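Local coordinates for GARP domain-containing protein (Trypanosoma brucei brucei TREU927, PDB 6XZ6) that serves as a trypanosome receptor for the host complement regulator factor H, a role linked to parasite transmission to tsetse flies, at residues E7-Q12 with E129-L134; E11-L16 with G117-A122. All coordinates share one frame; numbering follows the deposited sequence.

Contact 1. Residues E7-Q12 with E129-L134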
loop_
_atom_site.group_PDB
_atom_site.type_symbol
_atom_site.label_atom_id
_atom_site.label_comp_id
_atom_site.label_asym_id
_atom_site.label_seq_id
_atom_site.Cartn_x
_atom_site.Cartn_y
_atom_site.Cartn_z
ATOM N N GLU A 7 27.431 14.826 -3.853
ATOM C CA GLU A 7 27.298 13.357 -3.866
ATOM C C GLU A 7 26.255 12.926 -2.786
ATOM O O GLU A 7 25.397 12.095 -3.070
ATOM C CB GLU A 7 28.648 12.654 -3.591
ATOM C CG GLU A 7 29.791 12.980 -4.560
ATOM C CD GLU A 7 31.218 12.628 -4.123
ATOM O OE1 GLU A 7 31.384 11.638 -3.373
ATOM O OE2 GLU A 7 32.170 13.335 -4.534
ATOM N N ALA A 8 26.328 13.527 -1.569
ATOM C CA ALA A 8 25.426 13.333 -0.436
ATOM C C ALA A 8 24.001 13.711 -0.837
ATOM O O ALA A 8 23.080 12.891 -0.728
ATOM C CB ALA A 8 25.870 14.205 0.729
ATOM N N GLU A 9 23.834 14.936 -1.346
ATOM C CA GLU A 9 22.556 15.457 -1.772
ATOM C C GLU A 9 21.950 14.663 -2.932
ATOM O O GLU A 9 20.733 14.538 -3.016
ATOM C CB GLU A 9 22.683 16.953 -2.079
ATOM C CG GLU A 9 21.327 17.604 -2.352
ATOM C CD GLU A 9 21.318 19.047 -2.797
ATOM O OE1 GLU A 9 20.234 19.495 -3.232
ATOM O OE2 GLU A 9 22.376 19.720 -2.722
ATOM N N LEU A 10 22.788 14.108 -3.818
ATOM C CA LEU A 10 22.295 13.292 -4.953
ATOM C C LEU A 10 21.830 11.925 -4.442
ATOM O O LEU A 10 20.785 11.440 -4.873
ATOM C CB LEU A 10 23.350 13.162 -6.068
ATOM C CG LEU A 10 22.979 12.415 -7.353
ATOM C CD1 LEU A 10 21.579 12.867 -7.942
ATOM C CD2 LEU A 10 24.034 12.590 -8.352
ATOM N N GLU A 11 22.576 11.335 -3.482
ATOM C CA GLU A 11 22.223 10.067 -2.827
ATOM C C GLU A 11 20.923 10.229 -2.066
ATOM O O GLU A 11 20.054 9.364 -2.179
ATOM C CB GLU A 11 23.361 9.533 -1.915
ATOM C CG GLU A 11 24.371 8.649 -2.641
ATOM C CD GLU A 11 23.855 7.772 -3.784
ATOM O OE1 GLU A 11 24.201 8.060 -4.957
ATOM O OE2 GLU A 11 23.095 6.811 -3.511
ATOM N N GLN A 12 20.766 11.377 -1.358
ATOM C CA GLN A 12 19.556 11.746 -0.594
ATOM C C GLN A 12 18.350 11.981 -1.491
ATOM O O GLN A 12 17.256 11.600 -1.109
ATOM C CB GLN A 12 19.780 13.011 0.255
ATOM C CG GLN A 12 20.694 12.835 1.462
ATOM C CD GLN A 12 21.149 14.155 2.027
ATOM O OE1 GLN A 12 20.611 15.244 1.743
ATOM N NE2 GLN A 12 22.159 14.074 2.843
ATOM N N GLU A 129 22.508 20.760 -11.314
ATOM C CA GLU A 129 21.471 20.689 -12.325
ATOM C C GLU A 129 21.052 19.205 -12.503
ATOM O O GLU A 129 19.926 18.940 -12.937
ATOM C CB GLU A 129 21.949 21.416 -13.587
ATOM C CG GLU A 129 20.884 22.020 -14.487
ATOM C CD GLU A 129 19.722 22.781 -13.884
ATOM O OE1 GLU A 129 18.570 22.293 -13.993
ATOM O OE2 GLU A 129 19.977 23.844 -13.272
ATOM N N THR A 130 21.925 18.248 -12.077
ATOM C CA THR A 130 21.681 16.793 -12.049
ATOM C C THR A 130 20.626 16.481 -10.963
ATOM O O THR A 130 19.651 15.782 -11.231
ATOM C CB THR A 130 22.983 16.051 -11.737
ATOM O OG1 THR A 130 23.960 16.383 -12.709
ATOM C CG2 THR A 130 22.805 14.540 -11.664
ATOM N N ILE A 131 20.832 17.003 -9.739
ATOM C CA ILE A 131 19.914 16.874 -8.593
ATOM C C ILE A 131 18.533 17.483 -8.936
ATOM O O ILE A 131 17.524 16.823 -8.706
ATOM C CB ILE A 131 20.546 17.475 -7.300
ATOM C CG1 ILE A 131 21.878 16.755 -6.952
ATOM C CG2 ILE A 131 19.558 17.449 -6.121
ATOM C CD1 ILE A 131 22.864 17.539 -6.057
ATOM N N LYS A 132 18.495 18.707 -9.523
ATOM C CA LYS A 132 17.262 19.402 -9.948
ATOM C C LYS A 132 16.576 18.594 -11.041
ATOM O O LYS A 132 15.339 18.540 -11.059
ATOM C CB LYS A 132 17.554 20.796 -10.518
ATOM C CG LYS A 132 17.777 21.883 -9.514
ATOM C CD LYS A 132 17.973 23.202 -10.262
ATOM C CE LYS A 132 18.437 24.310 -9.340
ATOM N NZ LYS A 132 19.212 25.345 -10.080
ATOM N N GLN A 133 17.385 17.955 -11.947
ATOM C CA GLN A 133 16.837 17.154 -13.048
ATOM C C GLN A 133 16.208 15.861 -12.566
ATOM O O GLN A 133 15.144 15.493 -13.068
ATOM C CB GLN A 133 17.883 16.867 -14.112
ATOM C CG GLN A 133 17.316 16.179 -15.329
ATOM C CD GLN A 133 18.386 15.544 -16.126
ATOM O OE1 GLN A 133 18.955 14.517 -15.755
ATOM N NE2 GLN A 133 18.685 16.160 -17.229
ATOM N N LEU A 134 16.858 15.177 -11.597
ATOM C CA LEU A 134 16.365 13.924 -11.017
ATOM C C LEU A 134 15.028 14.145 -10.303
ATOM O O LEU A 134 14.093 13.383 -10.539
ATOM C CB LEU A 134 17.418 13.285 -10.092
ATOM C CG LEU A 134 16.903 12.232 -9.112
ATOM C CD1 LEU A 134 16.695 10.900 -9.773
ATOM C CD2 LEU A 134 17.830 12.078 -7.953
#

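Contact 2. Residues E11-L16 with G117-A122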
loop_
_atom_site.group_PDB
_atom_site.type_symbol
_atom_site.label_atom_id
_atom_site.label_comp_id
_atom_site.label_asym_id
_atom_site.label_seq_id
_atom_site.Cartn_x
_atom_site.Cartn_y
_atom_site.Cartn_z
ATOM N N GLU A 11 22.576 11.335 -3.482
ATOM C CA GLU A 11 22.223 10.067 -2.827
ATOM C C GLU A 11 20.923 10.229 -2.066
ATOM O O GLU A 11 20.054 9.364 -2.179
ATOM C CB GLU A 11 23.361 9.533 -1.915
ATOM C CG GLU A 11 24.371 8.649 -2.641
ATOM C CD GLU A 11 23.855 7.772 -3.784
ATOM O OE1 GLU A 11 24.201 8.060 -4.957
ATOM O OE2 GLU A 11 23.095 6.811 -3.511
ATOM N N GLN A 12 20.766 11.377 -1.358
ATOM C CA GLN A 12 19.556 11.746 -0.594
ATOM C C GLN A 12 18.350 11.981 -1.491
ATOM O O GLN A 12 17.256 11.600 -1.109
ATOM C CB GLN A 12 19.780 13.011 0.255
ATOM C CG GLN A 12 20.694 12.835 1.462
ATOM C CD GLN A 12 21.149 14.155 2.027
ATOM O OE1 GLN A 12 20.611 15.244 1.743
ATOM N NE2 GLN A 12 22.159 14.074 2.843
ATOM N N THR A 13 18.528 12.671 -2.634
ATOM C CA THR A 13 17.428 13.005 -3.556
ATOM C C THR A 13 16.887 11.719 -4.212
ATOM O O THR A 13 15.683 11.583 -4.350
ATOM C CB THR A 13 17.847 14.120 -4.541
ATOM O OG1 THR A 13 18.283 15.236 -3.780
ATOM C CG2 THR A 13 16.703 14.578 -5.445
ATOM N N LYS A 14 17.791 10.763 -4.547
ATOM C CA LYS A 14 17.487 9.456 -5.108
ATOM C C LYS A 14 16.643 8.641 -4.119
ATOM O O LYS A 14 15.680 8.021 -4.536
ATOM C CB LYS A 14 18.793 8.711 -5.428
ATOM C CG LYS A 14 19.391 8.995 -6.807
ATOM C CD LYS A 14 20.763 8.404 -6.915
ATOM C CE LYS A 14 21.294 8.341 -8.323
ATOM N NZ LYS A 14 22.655 7.711 -8.378
ATOM N N ALA A 15 16.986 8.662 -2.808
ATOM C CA ALA A 15 16.268 7.960 -1.731
ATOM C C ALA A 15 14.857 8.487 -1.548
ATOM O O ALA A 15 13.952 7.688 -1.371
ATOM C CB ALA A 15 17.030 8.069 -0.441
ATOM N N LEU A 16 14.652 9.815 -1.627
ATOM C CA LEU A 16 13.339 10.487 -1.578
ATOM C C LEU A 16 12.481 10.067 -2.774
ATOM O O LEU A 16 11.303 9.790 -2.630
ATOM C CB LEU A 16 13.509 12.032 -1.594
ATOM C CG LEU A 16 14.105 12.724 -0.347
ATOM C CD1 LEU A 16 14.182 14.194 -0.561
ATOM C CD2 LEU A 16 13.251 12.488 0.878
ATOM N N GLY A 117 6.676 17.063 -1.722
ATOM C CA GLY A 117 7.081 18.426 -1.393
ATOM C C GLY A 117 8.576 18.570 -1.214
ATOM O O GLY A 117 9.152 19.569 -1.645
ATOM N N LEU A 118 9.226 17.571 -0.611
ATOM C CA LEU A 118 10.674 17.581 -0.457
ATOM C C LEU A 118 11.329 17.525 -1.829
ATOM O O LEU A 118 12.286 18.266 -2.075
ATOM C CB LEU A 118 11.183 16.439 0.448
ATOM C CG LEU A 118 10.881 16.586 1.964
ATOM C CD1 LEU A 118 11.121 15.290 2.711
ATOM C CD2 LEU A 118 11.661 17.714 2.596
ATOM N N LEU A 119 10.764 16.736 -2.751
ATOM C CA LEU A 119 11.297 16.622 -4.106
ATOM C C LEU A 119 11.096 17.897 -4.881
ATOM O O LEU A 119 12.002 18.306 -5.598
ATOM C CB LEU A 119 10.695 15.430 -4.852
ATOM C CG LEU A 119 11.187 14.066 -4.417
ATOM C CD1 LEU A 119 10.166 13.013 -4.790
ATOM C CD2 LEU A 119 12.572 13.758 -5.035
ATOM N N ARG A 120 9.936 18.547 -4.717
ATOM C CA ARG A 120 9.598 19.809 -5.360
ATOM C C ARG A 120 10.646 20.863 -4.980
ATOM O O ARG A 120 11.080 21.613 -5.849
ATOM C CB ARG A 120 8.219 20.249 -4.927
ATOM C CG ARG A 120 7.265 20.495 -6.067
ATOM C CD ARG A 120 5.944 21.070 -5.537
ATOM N NE ARG A 120 5.096 20.016 -4.986
ATOM C CZ ARG A 120 4.718 19.942 -3.723
ATOM N NH1 ARG A 120 5.075 20.888 -2.861
ATOM N NH2 ARG A 120 3.964 18.940 -3.312
ATOM N N GLY A 121 11.068 20.882 -3.701
ATOM C CA GLY A 121 12.126 21.742 -3.176
ATOM C C GLY A 121 13.448 21.485 -3.870
ATOM O O GLY A 121 14.087 22.433 -4.319
ATOM N N ALA A 122 13.845 20.191 -4.012
ATOM C CA ALA A 122 15.062 19.744 -4.740
ATOM C C ALA A 122 14.975 20.109 -6.256
ATOM O O ALA A 122 16.001 20.449 -6.864
ATOM C CB ALA A 122 15.276 18.245 -4.560
#

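Contact 1. Residues E7-Q12 with E129-L134
L10 and I131 carry the meeting of 7-12 with 129-134, and all its cross-contacts are van der Waals ones. L10 CB sits 4.0 Å from I131 CG1, while the two methyls of L10 part company: CD1 reaches L134 CD2 at 3.8 Å and CD2 meets the methyl CG2 of T130 at 4.0 Å. CG of L10 stands anti to the backbone N (chi1 -177°), and the branch beyond it ends nearer the second helix than the direction of CB would suggest. I131 is touched on another flank by E9, whose extended chain crosses it at about a right angle; I131 CD1 lies 3.9 Å from E9 CD, and I131 CG2 is 3.6 Å from E9 OE1. The two segments run nearly parallel, 6° apart with axes 9.8 Å from each other, so the short helix 129-137 lies alongside the N-terminal part of the long helix 4-61 at one end of the elongated helical bundle. The E9 carboxylate, laid against the isoleucine, finds its polar partners beyond the pair: OE1 accepts a hydrogen bond from G127 N, just before the short helix, and forms a salt bridge with R16 of the bound complement factor H chain. I131 also packs on L6 and T13, and L134 on T13 and the aliphatic part of K14, which continues the contact along helix 4-61. T130 lies at its exposed margin.

Contact 2. Residues E11-L16 with G117-A122
L16 packs against both L118 and L119, and this leucine cluster is the dense part of the contact between 11-16 and 117-122. L16 CD1 lies 3.9 Å from L118 CB, and L16 CD2 is 4.0 Å from L118 CD1, the two side chains crossing at about a right angle. L119 CD2 lies 4.0 Å from L16 CB. The same methyl, L119 CD2, rests 3.9 Å from the backbone oxygen T13 O. L119 CG stands anti to its own carbonyl carbon (chi1 -73°), and the branch beyond it extends toward the partner helix. Packing is sparser at T13 and A122, where the methyl T13 CG2 meets A122 CB at 4.0 Å; T13 OG1 is turned to its own helix and hydrogen-bonded to E9 O. All five touching residues are buried, whereas K14, pointing from the same helix away from the partner, is exposed and forms a long, weak ion pair with E11. L158 of helix 148-161 and the loop residue Y162 also pack on L16, while R16 of the bound complement factor H chain packs on L118 and A122. The axes pass 10.2 Å apart at a crossing angle of -142°, making a splayed antiparallel helix pair with leucine-rich packing at one end of this elongated all-helical GARP-family fold, here forming part of the surface that meets factor H.

Both contacts start from helix 4-61, which meets helix 129-137 in contact 1 and, about a turn further on, helix 67-125 in contact 2. Their centres lie about 8 Å apart, and T13 helps to join them: T13 OG1 is 3.5 Å from I131 CG2, and T13 CG2 is 3.7 Å from L134 CD2. The chain turns between helix 67-125 and helix 129-137, bringing K132 CG within 3.5 Å of A122 O. Together the three helices pack at one end of the receptor, where a single factor H arginine, R16, spans both contacts, and NE2 of the shared Q12 donates to the backbone oxygen of E18 of that chain.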